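Local coordinates for protein carbohydrate kinase, FGGY (Novosphingobium aromaticivorans, PDB 3H6E) that probably transfers a phosphate group to a sugar or related polyol, acting as a carbohydrate kinase of the FGGY type, at residues R314-V328 against G395-L407. Residues are numbered along the deposited sequence; the frame is centred on the assembly and turned at random.
Sequences RVDIKPDQPALLAAV and GRFAEADVFVRAL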
# COMPACT_ATOMS: atom_id res chain seq x y z
N ARG A 314 10.18 19.33 -9.58
CA ARG A 314 9.33 18.65 -8.60
C ARG A 314 8.92 19.62 -7.50
O ARG A 314 9.75 20.34 -6.95
CB ARG A 314 10.08 17.46 -7.99
CG ARG A 314 9.86 16.13 -8.69
CD ARG A 314 10.77 15.07 -8.08
NE ARG A 314 10.15 13.74 -8.07
CZ ARG A 314 10.40 12.79 -8.97
NH1 ARG A 314 11.26 13.02 -9.96
NH2 ARG A 314 9.79 11.62 -8.88
N VAL A 315 7.63 19.62 -7.17
CA VAL A 315 7.09 20.58 -6.21
C VAL A 315 7.47 20.30 -4.75
O VAL A 315 7.08 21.05 -3.85
CB VAL A 315 5.56 20.64 -6.29
CG1 VAL A 315 5.12 21.01 -7.70
CG2 VAL A 315 4.95 19.31 -5.85
N ASP A 316 8.24 19.24 -4.51
CA ASP A 316 8.62 18.89 -3.14
C ASP A 316 10.06 19.28 -2.79
O ASP A 316 10.49 19.09 -1.65
CB ASP A 316 8.40 17.40 -2.87
CG ASP A 316 9.25 16.50 -3.75
OD1 ASP A 316 9.42 16.82 -4.95
OD2 ASP A 316 9.74 15.46 -3.25
N ILE A 317 10.79 19.83 -3.76
CA ILE A 317 12.16 20.30 -3.53
C ILE A 317 12.21 21.36 -2.43
O ILE A 317 11.63 22.44 -2.57
CB ILE A 317 12.79 20.85 -4.82
CG1 ILE A 317 12.96 19.73 -5.85
CG2 ILE A 317 14.12 21.52 -4.52
CD1 ILE A 317 13.35 20.21 -7.23
N LYS A 318 12.90 21.04 -1.34
CA LYS A 318 12.86 21.83 -0.11
C LYS A 318 13.15 23.33 -0.26
O LYS A 318 12.28 24.16 0.00
CB LYS A 318 13.73 21.19 0.97
CG LYS A 318 13.22 19.82 1.40
CD LYS A 318 14.31 18.99 2.05
CE LYS A 318 13.89 17.53 2.12
NZ LYS A 318 13.43 17.04 0.78
N PRO A 319 14.38 23.69 -0.67
CA PRO A 319 14.71 25.12 -0.80
C PRO A 319 13.69 25.90 -1.63
O PRO A 319 13.64 27.12 -1.53
CB PRO A 319 16.07 25.10 -1.50
CG PRO A 319 16.68 23.83 -1.07
CD PRO A 319 15.55 22.84 -0.97
N ASP A 320 12.89 25.19 -2.42
CA ASP A 320 11.91 25.84 -3.29
C ASP A 320 10.59 26.15 -2.58
O ASP A 320 9.79 26.95 -3.07
CB ASP A 320 11.63 24.97 -4.52
CG ASP A 320 12.79 24.94 -5.48
OD1 ASP A 320 13.93 25.26 -5.07
OD2 ASP A 320 12.57 24.60 -6.66
N GLN A 321 10.36 25.53 -1.43
CA GLN A 321 9.07 25.64 -0.75
C GLN A 321 8.58 27.08 -0.52
O GLN A 321 7.44 27.39 -0.86
CB GLN A 321 9.07 24.85 0.56
CG GLN A 321 9.16 23.34 0.36
CD GLN A 321 8.23 22.85 -0.74
OE1 GLN A 321 8.65 22.13 -1.65
NE2 GLN A 321 6.96 23.24 -0.67
N PRO A 322 9.44 27.94 0.04
CA PRO A 322 8.99 29.32 0.32
C PRO A 322 8.53 30.04 -0.93
O PRO A 322 7.52 30.74 -0.90
CB PRO A 322 10.25 29.99 0.89
CG PRO A 322 11.06 28.86 1.44
CD PRO A 322 10.82 27.71 0.51
N ALA A 323 9.26 29.87 -2.03
CA ALA A 323 8.91 30.52 -3.29
C ALA A 323 7.64 29.90 -3.89
O ALA A 323 6.79 30.61 -4.42
CB ALA A 323 10.06 30.45 -4.27
N LEU A 324 7.54 28.58 -3.80
CA LEU A 324 6.31 27.89 -4.14
C LEU A 324 5.18 28.48 -3.31
O LEU A 324 4.12 28.83 -3.83
CB LEU A 324 6.44 26.39 -3.83
CG LEU A 324 6.82 25.45 -4.97
CD1 LEU A 324 7.22 26.22 -6.21
CD2 LEU A 324 7.95 24.53 -4.52
N LEU A 325 5.44 28.59 -2.02
CA LEU A 325 4.46 29.06 -1.06
C LEU A 325 4.06 30.51 -1.35
O LEU A 325 2.88 30.84 -1.44
CB LEU A 325 5.02 28.95 0.36
CG LEU A 325 4.03 28.57 1.45
CD1 LEU A 325 2.92 29.62 1.54
CD2 LEU A 325 3.45 27.18 1.19
N ALA A 326 5.06 31.37 -1.49
CA ALA A 326 4.83 32.79 -1.72
C ALA A 326 4.10 33.05 -3.03
O ALA A 326 3.51 34.11 -3.23
CB ALA A 326 6.14 33.56 -1.67
N ALA A 327 4.13 32.07 -3.93
CA ALA A 327 3.53 32.22 -5.25
C ALA A 327 2.05 31.84 -5.25
O ALA A 327 1.34 32.07 -6.23
CB ALA A 327 4.29 31.40 -6.29
N VAL A 328 1.59 31.27 -4.14
CA VAL A 328 0.19 30.86 -4.01
C VAL A 328 -0.78 32.06 -4.02
O VAL A 328 -1.79 32.02 -4.72
CB VAL A 328 -0.05 30.02 -2.73
CG1 VAL A 328 -1.52 29.62 -2.63
CG2 VAL A 328 0.85 28.79 -2.73
N GLY A 395 4.88 9.90 2.23
CA GLY A 395 5.45 9.91 0.89
C GLY A 395 6.14 11.23 0.60
O GLY A 395 6.20 12.11 1.46
N ARG A 396 6.66 11.38 -0.61
CA ARG A 396 7.46 12.56 -0.94
C ARG A 396 6.68 13.87 -0.96
O ARG A 396 7.24 14.94 -0.72
CB ARG A 396 8.22 12.36 -2.26
CG ARG A 396 7.39 12.45 -3.53
CD ARG A 396 8.29 12.29 -4.75
NE ARG A 396 7.55 12.26 -6.01
CZ ARG A 396 7.36 13.30 -6.81
NH1 ARG A 396 7.85 14.49 -6.49
NH2 ARG A 396 6.67 13.16 -7.94
N PHE A 397 5.38 13.80 -1.22
CA PHE A 397 4.56 15.01 -1.31
C PHE A 397 4.18 15.56 0.06
O PHE A 397 3.39 16.50 0.17
CB PHE A 397 3.33 14.77 -2.19
CG PHE A 397 3.67 14.62 -3.65
CD1 PHE A 397 3.71 15.72 -4.48
CD2 PHE A 397 3.95 13.37 -4.19
CE1 PHE A 397 4.03 15.59 -5.82
CE2 PHE A 397 4.26 13.23 -5.52
CZ PHE A 397 4.30 14.34 -6.34
N ALA A 398 4.74 14.96 1.11
CA ALA A 398 4.65 15.51 2.45
C ALA A 398 5.53 16.75 2.60
O ALA A 398 5.22 17.65 3.37
CB ALA A 398 5.04 14.46 3.48
N GLU A 399 6.62 16.77 1.85
CA GLU A 399 7.51 17.92 1.81
C GLU A 399 6.97 19.00 0.88
O GLU A 399 7.63 20.01 0.64
CB GLU A 399 8.92 17.51 1.37
CG GLU A 399 9.88 17.23 2.52
CD GLU A 399 9.66 15.87 3.16
OE1 GLU A 399 9.10 14.98 2.48
OE2 GLU A 399 10.06 15.69 4.33
N ALA A 400 5.77 18.78 0.35
CA ALA A 400 5.14 19.73 -0.56
C ALA A 400 4.24 20.72 0.19
O ALA A 400 3.02 20.54 0.26
CB ALA A 400 4.35 19.00 -1.63
N ASP A 401 4.86 21.77 0.73
CA ASP A 401 4.17 22.77 1.55
C ASP A 401 2.84 23.27 0.98
O ASP A 401 1.87 23.42 1.71
CB ASP A 401 5.09 23.95 1.85
CG ASP A 401 5.79 23.82 3.19
OD1 ASP A 401 5.08 23.77 4.22
OD2 ASP A 401 7.04 23.77 3.21
N VAL A 402 2.80 23.54 -0.32
CA VAL A 402 1.58 24.04 -0.93
C VAL A 402 0.48 22.99 -0.88
O VAL A 402 -0.69 23.32 -0.65
CB VAL A 402 1.81 24.48 -2.39
CG1 VAL A 402 0.55 25.08 -2.96
CG2 VAL A 402 2.98 25.47 -2.47
N PHE A 403 0.85 21.73 -1.08
CA PHE A 403 -0.12 20.64 -1.06
C PHE A 403 -0.72 20.42 0.33
O PHE A 403 -1.93 20.54 0.50
CB PHE A 403 0.52 19.34 -1.57
CG PHE A 403 -0.36 18.13 -1.37
CD1 PHE A 403 -1.53 17.98 -2.08
CD2 PHE A 403 -0.00 17.15 -0.45
CE1 PHE A 403 -2.34 16.87 -1.90
CE2 PHE A 403 -0.81 16.03 -0.27
CZ PHE A 403 -1.97 15.90 -0.99
N VAL A 404 0.13 20.13 1.30
CA VAL A 404 -0.30 19.82 2.66
C VAL A 404 -1.08 20.97 3.27
O VAL A 404 -2.15 20.74 3.89
CB VAL A 404 0.90 19.48 3.56
CG1 VAL A 404 0.44 19.28 5.00
CG2 VAL A 404 1.63 18.25 3.05
N ARG A 405 -0.58 22.19 3.17
CA ARG A 405 -1.25 23.35 3.76
C ARG A 405 -2.58 23.68 3.07
O ARG A 405 -3.51 24.14 3.72
CB ARG A 405 -0.32 24.57 3.75
CG ARG A 405 0.93 24.39 4.60
CD ARG A 405 1.72 25.68 4.72
NE ARG A 405 1.06 26.63 5.62
CZ ARG A 405 1.55 27.83 5.92
NH1 ARG A 405 2.70 28.23 5.39
NH2 ARG A 405 0.89 28.63 6.74
N ALA A 406 -2.66 23.43 1.77
CA ALA A 406 -3.91 23.59 1.05
C ALA A 406 -4.91 22.57 1.59
O ALA A 406 -6.11 22.85 1.68
CB ALA A 406 -3.70 23.40 -0.44
N LEU A 407 -4.41 21.40 1.94
CA LEU A 407 -5.26 20.35 2.50
C LEU A 407 -5.79 20.78 3.86
O LEU A 407 -6.97 20.64 4.16
CB LEU A 407 -4.48 19.04 2.62
CG LEU A 407 -5.35 17.79 2.76
CD1 LEU A 407 -6.32 17.71 1.59
CD2 LEU A 407 -4.50 16.54 2.86
O HOH W 1 6.35 16.72 -8.10
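Where the type I turn R314-I317 meets the N-cap of helix 401-407, the CA atoms of D316 and A400 come within 4.4 Å; beyond them helix 321-326 runs at 50° to helix 401-407, the two axes 9.7 Å apart. V402 is the apolar centre. Its CG2 meets CB of L324 at 3.8 Å, and its CG1, anti to the backbone N (chi1 -176°), reaches CG2 of V328 at 3.7 Å. Beta-branched and compact, V402 fills this angle while also touching C371 of helix 363-384. L325, longer, lays CD2 against CB of D401. Nearer the turn, V315 CG2 approaches the edge of the F397 ring at CE1, 3.8 Å away.

The polar end belongs to R396, whose extended chain crosses D316 at about a right angle. NH1 gives a weak, bent bond (3.2 Å, 123°) to D316 OD1, part of a salt bridge, and also donates to a water that takes a second, weak bond from V315 N. F397 CZ lies over one guanidinium face. Over the other, R314 NE sits 2.9 Å from R396 NH1, two like-charged donors that do not bond; D316, and D311 paired with R314, probably offset the charge. A leucine in place of R396 would probably leave D316 without this cationic mate and the water without one donor.

The contact fastens the turn and helix 321-326 onto the segment following strand 390-394, within the actin-like ATPase fold of the FGGY C-terminal domain.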